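PDB 3LPZ: uncharacterized protein from Chaetomium thermophilum, which probably serves as the alpha-solenoid Get4 component of the Get pathway, binding Get5 in the biogenesis of tail-anchored membrane proteins. Local coordinates for residues Thr208-Phe213 against Asn246-Leu251; Ser215-Asp220 against Pro240-Leu245; Val226-Ser231 against Glu235-Pro240. All coordinates share one frame; numbering follows the deposited sequence.

Contact 1: residues Thr208-Phe213 against Asn246-Leu251; sequences TAYRIF and NFISML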
loop_
_atom_site.group_PDB
_atom_site.type_symbol
_atom_site.label_atom_id
_atom_site.label_comp_id
_atom_site.label_asym_id
_atom_site.label_seq_id
_atom_site.Cartn_x
_atom_site.Cartn_y
_atom_site.Cartn_z
ATOM N N THR A 208 -10.269 11.123 2.343
ATOM C CA THR A 208 -10.371 10.461 3.634
ATOM C C THR A 208 -9.045 10.595 4.417
ATOM O O THR A 208 -9.056 10.946 5.600
ATOM C CB THR A 208 -10.784 8.960 3.466
ATOM O OG1 THR A 208 -12.090 8.910 2.870
ATOM C CG2 THR A 208 -10.813 8.208 4.811
ATOM N N ALA A 209 -7.914 10.283 3.781
ATOM C CA ALA A 209 -6.624 10.381 4.479
ATOM C C ALA A 209 -6.389 11.810 4.995
ATOM O O ALA A 209 -5.983 12.013 6.129
ATOM C CB ALA A 209 -5.470 9.949 3.567
ATOM N N TYR A 210 -6.694 12.797 4.167
ATOM C CA TYR A 210 -6.572 14.189 4.563
ATOM C C TYR A 210 -7.448 14.517 5.791
ATOM O O TYR A 210 -7.000 15.135 6.765
ATOM C CB TYR A 210 -6.977 15.060 3.384
ATOM C CG TYR A 210 -7.202 16.494 3.764
ATOM C CD1 TYR A 210 -6.124 17.370 3.914
ATOM C CD2 TYR A 210 -8.506 16.977 3.989
ATOM C CE1 TYR A 210 -6.329 18.693 4.291
ATOM C CE2 TYR A 210 -8.712 18.309 4.357
ATOM C CZ TYR A 210 -7.613 19.155 4.500
ATOM O OH TYR A 210 -7.827 20.475 4.858
ATOM N N ARG A 211 -8.694 14.070 5.763
ATOM C CA ARG A 211 -9.590 14.376 6.874
ATOM C C ARG A 211 -9.099 13.695 8.162
ATOM O O ARG A 211 -9.035 14.324 9.217
ATOM C CB ARG A 211 -11.022 13.962 6.527
ATOM C CG ARG A 211 -11.599 14.822 5.384
ATOM C CD ARG A 211 -13.096 14.636 5.251
ATOM N NE ARG A 211 -13.447 13.462 4.477
ATOM C CZ ARG A 211 -13.943 13.511 3.238
ATOM N NH1 ARG A 211 -14.144 14.679 2.618
ATOM N NH2 ARG A 211 -14.252 12.389 2.615
ATOM N N ILE A 212 -8.732 12.429 8.072
ATOM C CA ILE A 212 -8.216 11.715 9.258
ATOM C C ILE A 212 -6.949 12.356 9.815
ATOM O O ILE A 212 -6.839 12.570 11.050
ATOM C CB ILE A 212 -8.003 10.203 8.983
ATOM C CG1 ILE A 212 -9.345 9.498 8.654
ATOM C CG2 ILE A 212 -7.248 9.503 10.140
ATOM C CD1 ILE A 212 -10.414 9.426 9.816
ATOM N N PHE A 213 -5.994 12.670 8.943
ATOM C CA PHE A 213 -4.708 13.187 9.426
ATOM C C PHE A 213 -4.939 14.557 10.106
ATOM O O PHE A 213 -4.438 14.814 11.213
ATOM C CB PHE A 213 -3.709 13.340 8.264
ATOM C CG PHE A 213 -2.360 13.810 8.689
ATOM C CD1 PHE A 213 -2.098 15.175 8.872
ATOM C CD2 PHE A 213 -1.324 12.883 8.912
ATOM C CE1 PHE A 213 -0.811 15.618 9.279
ATOM C CE2 PHE A 213 -0.056 13.308 9.314
ATOM C CZ PHE A 213 0.205 14.679 9.507
ATOM N N ASN A 246 -1.989 23.932 3.884
ATOM C CA ASN A 246 -2.977 24.719 3.146
ATOM C C ASN A 246 -2.881 24.494 1.656
ATOM O O ASN A 246 -3.895 24.363 0.989
ATOM C CB ASN A 246 -2.832 26.204 3.487
ATOM C CG ASN A 246 -3.023 26.448 4.965
ATOM O OD1 ASN A 246 -3.738 25.686 5.625
ATOM N ND2 ASN A 246 -2.383 27.485 5.498
ATOM N N PHE A 247 -1.655 24.393 1.144
ATOM C CA PHE A 247 -1.436 23.997 -0.233
ATOM C C PHE A 247 -2.115 22.656 -0.557
ATOM O O PHE A 247 -2.824 22.524 -1.570
ATOM C CB PHE A 247 0.069 23.870 -0.499
ATOM C CG PHE A 247 0.389 23.296 -1.841
ATOM C CD1 PHE A 247 0.349 24.099 -2.982
ATOM C CD2 PHE A 247 0.734 21.950 -1.970
ATOM C CE1 PHE A 247 0.666 23.565 -4.254
ATOM C CE2 PHE A 247 1.032 21.404 -3.227
ATOM C CZ PHE A 247 1.000 22.217 -4.372
ATOM N N ILE A 248 -1.873 21.660 0.291
ATOM C CA ILE A 248 -2.526 20.356 0.153
ATOM C C ILE A 248 -4.064 20.454 0.191
ATOM O O ILE A 248 -4.728 19.877 -0.674
ATOM C CB ILE A 248 -2.047 19.347 1.224
ATOM C CG1 ILE A 248 -0.552 19.039 1.052
ATOM C CG2 ILE A 248 -2.920 18.065 1.192
ATOM C CD1 ILE A 248 0.052 18.359 2.319
ATOM N N SER A 249 -4.619 21.165 1.180
ATOM C CA SER A 249 -6.085 21.341 1.257
ATOM C C SER A 249 -6.653 21.951 -0.013
ATOM O O SER A 249 -7.655 21.479 -0.499
ATOM C CB SER A 249 -6.510 22.241 2.425
ATOM O OG SER A 249 -6.012 21.762 3.647
ATOM N N MET A 250 -6.031 23.016 -0.513
ATOM C CA MET A 250 -6.514 23.671 -1.738
ATOM C C MET A 250 -6.266 22.843 -3.009
ATOM O O MET A 250 -7.036 22.896 -3.959
ATOM C CB MET A 250 -5.888 25.067 -1.907
ATOM C CG MET A 250 -6.061 25.978 -0.738
ATOM S SD MET A 250 -7.782 26.383 -0.461
ATOM C CE MET A 250 -8.142 27.374 -1.896
ATOM N N LEU A 251 -5.176 22.094 -3.034
ATOM C CA LEU A 251 -4.931 21.173 -4.126
ATOM C C LEU A 251 -6.070 20.149 -4.189
ATOM O O LEU A 251 -6.628 19.897 -5.268
ATOM C CB LEU A 251 -3.576 20.468 -3.964
ATOM C CG LEU A 251 -3.223 19.379 -4.988
ATOM C CD1 LEU A 251 -3.188 19.966 -6.387
ATOM C CD2 LEU A 251 -1.876 18.681 -4.650
#
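The phenol ring of Tyr210 meets Ser249 at its hydroxyl-bearing edge, where Ser249 OG lies near the ring plane, while the CG2 methyl of Ile248 approaches the ring obliquely, 4.3 Å from Tyr210 CD1. The contact links helices 203-220 and 243-256 of the alpha-solenoid; the nearest alpha carbons, those of Tyr210 and Ser249, are 7.9 Å apart. With CG anti to the backbone N (chi1 166°), the ring projects toward the other helix, and a tyrosine is long enough to carry its hydroxyl across to the serine there. Serine's short side chain puts OG beside that hydroxyl while keeping it near its own helix backbone, where it also bonds to the carbonyl of Leu245. Tyr210 OH and Ser249 OG form a short hydrogen bond of 2.5 Å, in which either could be the donor. Both residues are buried, and in the hairpin between the helices Tyr210 OH bonds to Arg237 N and Ser249 OG to Arg237 O. Each hydroxyl thus takes a different backbone group of Arg237, which, with the bond between them, is likely to limit how either can turn. Val194 of helix 186-199 also touches Tyr210. Ser249 OG sits on the CE1 side of the hydroxyl, 3.2 Å from Tyr210 CE1.

Contact 2: residues Ser215-Asp220 against Pro240-Leu245; sequences SALVED and PSLPLL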
loop_
_atom_site.group_PDB
_atom_site.type_symbol
_atom_site.label_atom_id
_atom_site.label_comp_id
_atom_site.label_asym_id
_atom_site.label_seq_id
_atom_site.Cartn_x
_atom_site.Cartn_y
_atom_site.Cartn_z
ATOM N N SER A 215 -7.763 15.808 11.323
ATOM C CA SER A 215 -8.524 15.670 12.584
ATOM C C SER A 215 -7.597 15.257 13.716
ATOM O O SER A 215 -7.755 15.742 14.818
ATOM C CB SER A 215 -9.650 14.639 12.487
ATOM O OG SER A 215 -10.550 15.112 11.523
ATOM N N ALA A 216 -6.646 14.362 13.428
ATOM C CA ALA A 216 -5.700 13.894 14.444
ATOM C C ALA A 216 -4.829 15.068 14.909
ATOM O O ALA A 216 -4.605 15.267 16.117
ATOM C CB ALA A 216 -4.819 12.715 13.890
ATOM N N LEU A 217 -4.349 15.849 13.944
ATOM C CA LEU A 217 -3.522 17.011 14.240
ATOM C C LEU A 217 -4.243 17.983 15.193
ATOM O O LEU A 217 -3.659 18.452 16.172
ATOM C CB LEU A 217 -3.113 17.721 12.937
ATOM C CG LEU A 217 -2.199 18.926 13.076
ATOM C CD1 LEU A 217 -0.827 18.522 13.616
ATOM C CD2 LEU A 217 -2.037 19.598 11.699
ATOM N N VAL A 218 -5.497 18.302 14.888
ATOM C CA VAL A 218 -6.300 19.189 15.745
ATOM C C VAL A 218 -6.553 18.604 17.135
ATOM O O VAL A 218 -6.371 19.290 18.149
ATOM C CB VAL A 218 -7.675 19.527 15.083
ATOM C CG1 VAL A 218 -8.654 20.206 16.082
ATOM C CG2 VAL A 218 -7.455 20.383 13.851
ATOM N N GLU A 219 -6.961 17.343 17.198
ATOM C CA GLU A 219 -7.322 16.788 18.495
ATOM C C GLU A 219 -6.094 16.642 19.410
ATOM O O GLU A 219 -6.227 16.760 20.634
ATOM C CB GLU A 219 -8.161 15.494 18.354
ATOM C CG GLU A 219 -7.430 14.211 18.603
ATOM C CD GLU A 219 -7.133 13.987 20.065
ATOM O OE1 GLU A 219 -8.005 14.330 20.909
ATOM O OE2 GLU A 219 -6.018 13.491 20.372
ATOM N N ASP A 220 -4.912 16.471 18.815
ATOM C CA ASP A 220 -3.648 16.334 19.526
ATOM C C ASP A 220 -3.003 17.693 19.854
ATOM O O ASP A 220 -2.084 17.770 20.664
ATOM C CB ASP A 220 -2.699 15.513 18.647
ATOM C CG ASP A 220 -1.484 15.034 19.379
ATOM O OD1 ASP A 220 -1.646 14.542 20.507
ATOM O OD2 ASP A 220 -0.373 15.132 18.804
ATOM N N PRO A 240 -3.156 28.474 9.643
ATOM C CA PRO A 240 -2.307 29.629 9.306
ATOM C C PRO A 240 -0.828 29.385 9.522
ATOM O O PRO A 240 -0.018 29.932 8.772
ATOM C CB PRO A 240 -2.822 30.728 10.237
ATOM C CG PRO A 240 -4.284 30.366 10.418
ATOM C CD PRO A 240 -4.240 28.848 10.571
ATOM N N SER A 241 -0.453 28.557 10.497
ATOM C CA SER A 241 0.976 28.342 10.761
ATOM C C SER A 241 1.593 27.248 9.903
ATOM O O SER A 241 2.783 26.975 10.032
ATOM C CB SER A 241 1.205 27.990 12.226
ATOM O OG SER A 241 0.572 26.752 12.500
ATOM N N LEU A 242 0.796 26.594 9.053
ATOM C CA LEU A 242 1.300 25.458 8.266
ATOM C C LEU A 242 0.929 25.653 6.783
ATOM O O LEU A 242 0.039 24.978 6.259
ATOM C CB LEU A 242 0.768 24.138 8.830
ATOM C CG LEU A 242 1.188 23.756 10.268
ATOM C CD1 LEU A 242 0.345 22.597 10.807
ATOM C CD2 LEU A 242 2.687 23.418 10.362
ATOM N N PRO A 243 1.600 26.606 6.107
ATOM C CA PRO A 243 1.250 26.929 4.704
ATOM C C PRO A 243 1.179 25.728 3.725
ATOM O O PRO A 243 0.339 25.726 2.825
ATOM C CB PRO A 243 2.360 27.893 4.259
ATOM C CG PRO A 243 3.309 28.047 5.401
ATOM C CD PRO A 243 2.652 27.491 6.642
ATOM N N LEU A 244 2.072 24.749 3.848
ATOM C CA LEU A 244 2.057 23.629 2.902
ATOM C C LEU A 244 0.887 22.690 3.139
ATOM O O LEU A 244 0.475 21.944 2.249
ATOM C CB LEU A 244 3.352 22.816 2.971
ATOM C CG LEU A 244 4.548 23.402 2.212
ATOM C CD1 LEU A 244 5.727 22.415 2.326
ATOM C CD2 LEU A 244 4.199 23.735 0.760
ATOM N N LEU A 245 0.371 22.673 4.356
ATOM C CA LEU A 245 -0.846 21.902 4.595
ATOM C C LEU A 245 -2.028 22.608 3.880
ATOM O O LEU A 245 -2.954 21.963 3.342
ATOM C CB LEU A 245 -1.090 21.779 6.092
ATOM C CG LEU A 245 -1.286 20.359 6.608
ATOM C CD1 LEU A 245 -1.500 20.319 8.142
ATOM C CD2 LEU A 245 -2.445 19.692 5.875
#
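Leu217 reaches across to Leu242 and Leu245 with a single methyl, and its path from the helix explains how. CB leaves the backbone toward the facing segment and makes no close approach itself. CG stands anti to the backbone N (chi1 -178°), which carries the fork outward, still more than 4.5 Å from either leucine. Of the two branches, CD2 does the touching: Leu217 CD2 lies 3.7 Å from Leu245 CD1 and 3.9 Å from Leu242 CD1, tip to tip in both cases. Since Leu242 CD1 and Leu245 CD1 are themselves 4.0 Å apart, the three methyls form a nearly equilateral triangle. In the alpha-solenoid this joins the C-terminal part of helix 203-220 to the start of helix 243-256. Leu242 occupies the N-cap position of the latter, and Pro243 follows in the first turn, where a residue without an N-H costs no helical bond. Leucine suits all three corners, being long enough to bridge a wide backbone gap, 11.1 Å between the alpha carbons of Leu217 and Leu245. Tyr175 and Tyr178 of helix 166-179 also touch Leu217, and Cys190 of helix 186-199 touches Leu245, whose chi1 of -127° is nearly eclipsed.

Contact 3: residues Val226-Ser231 against Glu235-Pro240; sequences VQNIGS and ELRIFP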
loop_
_atom_site.group_PDB
_atom_site.type_symbol
_atom_site.label_atom_id
_atom_site.label_comp_id
_atom_site.label_asym_id
_atom_site.label_seq_id
_atom_site.Cartn_x
_atom_site.Cartn_y
_atom_site.Cartn_z
ATOM N N VAL A 226 -6.808 26.953 13.740
ATOM C CA VAL A 226 -7.418 26.224 12.649
ATOM C C VAL A 226 -8.751 26.867 12.260
ATOM O O VAL A 226 -9.499 27.353 13.122
ATOM C CB VAL A 226 -7.576 24.691 12.984
ATOM C CG1 VAL A 226 -8.438 24.469 14.261
ATOM C CG2 VAL A 226 -8.153 23.929 11.784
ATOM N N GLN A 227 -9.017 26.865 10.954
ATOM C CA GLN A 227 -10.248 27.395 10.396
ATOM C C GLN A 227 -10.867 26.341 9.479
ATOM O O GLN A 227 -10.164 25.503 8.914
ATOM C CB GLN A 227 -9.962 28.659 9.594
ATOM C CG GLN A 227 -9.477 29.777 10.483
ATOM C CD GLN A 227 -8.806 30.887 9.730
ATOM O OE1 GLN A 227 -8.337 30.696 8.604
ATOM N NE2 GLN A 227 -8.736 32.053 10.347
ATOM N N ASN A 228 -12.185 26.400 9.352
ATOM C CA ASN A 228 -12.905 25.587 8.369
ATOM C C ASN A 228 -13.364 26.380 7.152
ATOM O O ASN A 228 -13.576 27.602 7.227
ATOM C CB ASN A 228 -14.093 24.896 9.020
ATOM C CG ASN A 228 -13.674 23.696 9.837
ATOM O OD1 ASN A 228 -13.423 22.617 9.290
ATOM N ND2 ASN A 228 -13.585 23.871 11.147
ATOM N N ILE A 229 -13.447 25.681 6.025
ATOM C CA ILE A 229 -14.195 26.128 4.850
ATOM C C ILE A 229 -15.102 24.969 4.429
ATOM O O ILE A 229 -15.904 25.108 3.503
ATOM C CB ILE A 229 -13.278 26.531 3.652
ATOM C CG1 ILE A 229 -11.997 27.227 4.115
ATOM C CG2 ILE A 229 -14.044 27.437 2.656
ATOM C CD1 ILE A 229 -10.997 27.489 2.993
ATOM N N GLY A 230 -14.980 23.830 5.127
ATOM C CA GLY A 230 -15.757 22.609 4.834
ATOM C C GLY A 230 -17.106 22.445 5.541
ATOM O O GLY A 230 -17.727 23.430 5.952
ATOM N N SER A 231 -17.558 21.192 5.670
ATOM C CA SER A 231 -18.840 20.867 6.322
ATOM C C SER A 231 -18.656 20.068 7.614
ATOM O O SER A 231 -18.777 18.841 7.616
ATOM C CB SER A 231 -19.756 20.102 5.361
ATOM O OG SER A 231 -20.009 20.864 4.190
ATOM N N GLU A 235 -14.918 18.150 5.591
ATOM C CA GLU A 235 -14.019 18.983 6.395
ATOM C C GLU A 235 -12.851 19.541 5.567
ATOM O O GLU A 235 -12.059 18.793 5.011
ATOM C CB GLU A 235 -13.473 18.155 7.572
ATOM C CG GLU A 235 -14.543 17.465 8.424
ATOM C CD GLU A 235 -14.286 15.966 8.592
ATOM O OE1 GLU A 235 -13.404 15.568 9.405
ATOM O OE2 GLU A 235 -14.980 15.182 7.905
ATOM N N LEU A 236 -12.778 20.854 5.453
ATOM C CA LEU A 236 -11.647 21.481 4.807
ATOM C C LEU A 236 -10.999 22.446 5.790
ATOM O O LEU A 236 -11.594 23.484 6.118
ATOM C CB LEU A 236 -12.059 22.218 3.538
ATOM C CG LEU A 236 -10.784 22.586 2.777
ATOM C CD1 LEU A 236 -10.373 21.446 1.820
ATOM C CD2 LEU A 236 -10.912 23.934 2.054
ATOM N N ARG A 237 -9.791 22.102 6.245
ATOM C CA ARG A 237 -9.134 22.842 7.318
ATOM C C ARG A 237 -7.964 23.683 6.819
ATOM O O ARG A 237 -7.129 23.227 6.009
ATOM C CB ARG A 237 -8.712 21.919 8.473
ATOM C CG ARG A 237 -9.868 21.091 9.042
ATOM C CD ARG A 237 -9.394 20.149 10.113
ATOM N NE ARG A 237 -10.522 19.508 10.783
ATOM C CZ ARG A 237 -10.951 18.279 10.515
ATOM N NH1 ARG A 237 -10.340 17.517 9.601
ATOM N NH2 ARG A 237 -12.001 17.815 11.167
ATOM N N ILE A 238 -7.927 24.918 7.305
ATOM C CA ILE A 238 -6.841 25.840 7.050
ATOM C C ILE A 238 -6.075 26.065 8.355
ATOM O O ILE A 238 -6.668 26.359 9.401
ATOM C CB ILE A 238 -7.399 27.191 6.495
ATOM C CG1 ILE A 238 -8.084 26.933 5.145
ATOM C CG2 ILE A 238 -6.298 28.298 6.438
ATOM C CD1 ILE A 238 -7.095 26.431 3.966
ATOM N N PHE A 239 -4.755 25.918 8.274
ATOM C CA PHE A 239 -3.855 26.141 9.408
ATOM C C PHE A 239 -2.914 27.283 9.077
ATOM O O PHE A 239 -1.943 27.077 8.350
ATOM C CB PHE A 239 -3.018 24.877 9.667
ATOM C CG PHE A 239 -3.837 23.685 10.026
ATOM C CD1 PHE A 239 -4.207 23.451 11.359
ATOM C CD2 PHE A 239 -4.262 22.796 9.044
ATOM C CE1 PHE A 239 -4.987 22.358 11.699
ATOM C CE2 PHE A 239 -5.070 21.676 9.385
ATOM C CZ PHE A 239 -5.413 21.454 10.703
ATOM N N PRO A 240 -3.156 28.474 9.643
ATOM C CA PRO A 240 -2.307 29.629 9.306
ATOM C C PRO A 240 -0.828 29.385 9.522
ATOM O O PRO A 240 -0.018 29.932 8.772
ATOM C CB PRO A 240 -2.822 30.728 10.237
ATOM C CG PRO A 240 -4.284 30.366 10.418
ATOM C CD PRO A 240 -4.240 28.848 10.571
#
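Val226 lies alongside the ring of Phe239, both side chains pointing the same way, and its CG2 methyl comes within 3.5 Å of Phe239 CE1. The torsion that turns CG2 to the ring (chi1 59°) does so at the cost of placing CG1 between the backbone N and the carbonyl carbon. The same CG2 also meets CB of Arg237. Were Phe239 replaced by an alanine, Val226 CG2 and the side chains of Val218 and Leu245 would probably lose the ring they share, and a gap is likely to open between the hairpin and the two helices. The backbones form a short antiparallel beta hairpin, an exception in an otherwise helical solenoid. Gln227 and Ile238 are its hydrogen-bonded pair: Gln227 N to Ile238 O is 2.9 Å, Ile238 N to Gln227 O is 2.8 Å and nearly straight at 171°. Beyond the non-hydrogen-bonded pair Asn228 and Arg237, Ile229 N bonds to Leu236 O. Branched apolar chains fill this side: Ile229 CD1 lies 3.7 Å from both Leu236 CD2 and Ile238 CG1. Gly230 runs so near Leu236 N that a CB would clash. Arg237 NH1 bonds to Thr214 OG1, and NH2 to Glu235 OE1, a 3.2 Å salt bridge using the carboxylate's anti lone pair.

Contacts 1 and 2 join the same two helices, 203-220 and 243-256, at successive levels about 10 Å apart between centres, and contact 3 is the hairpin that connects those helices in sequence. Its centre lies about 10 Å from that of contact 1 and about 9 Å from that of contact 2. The hairpin is tied to the second helix of contact 1 by a probable hydrogen bond from Phe239 N to Asn246 OD1, 2.8 Å, and joined to contact 2 by packing of Phe239 CD2 against Leu245 CD1 at 3.8 Å. The links to contact 1 are mainly polar, those to contact 2 mainly packing. As in yeast Get4, this C-terminal half may contribute to Get5 binding.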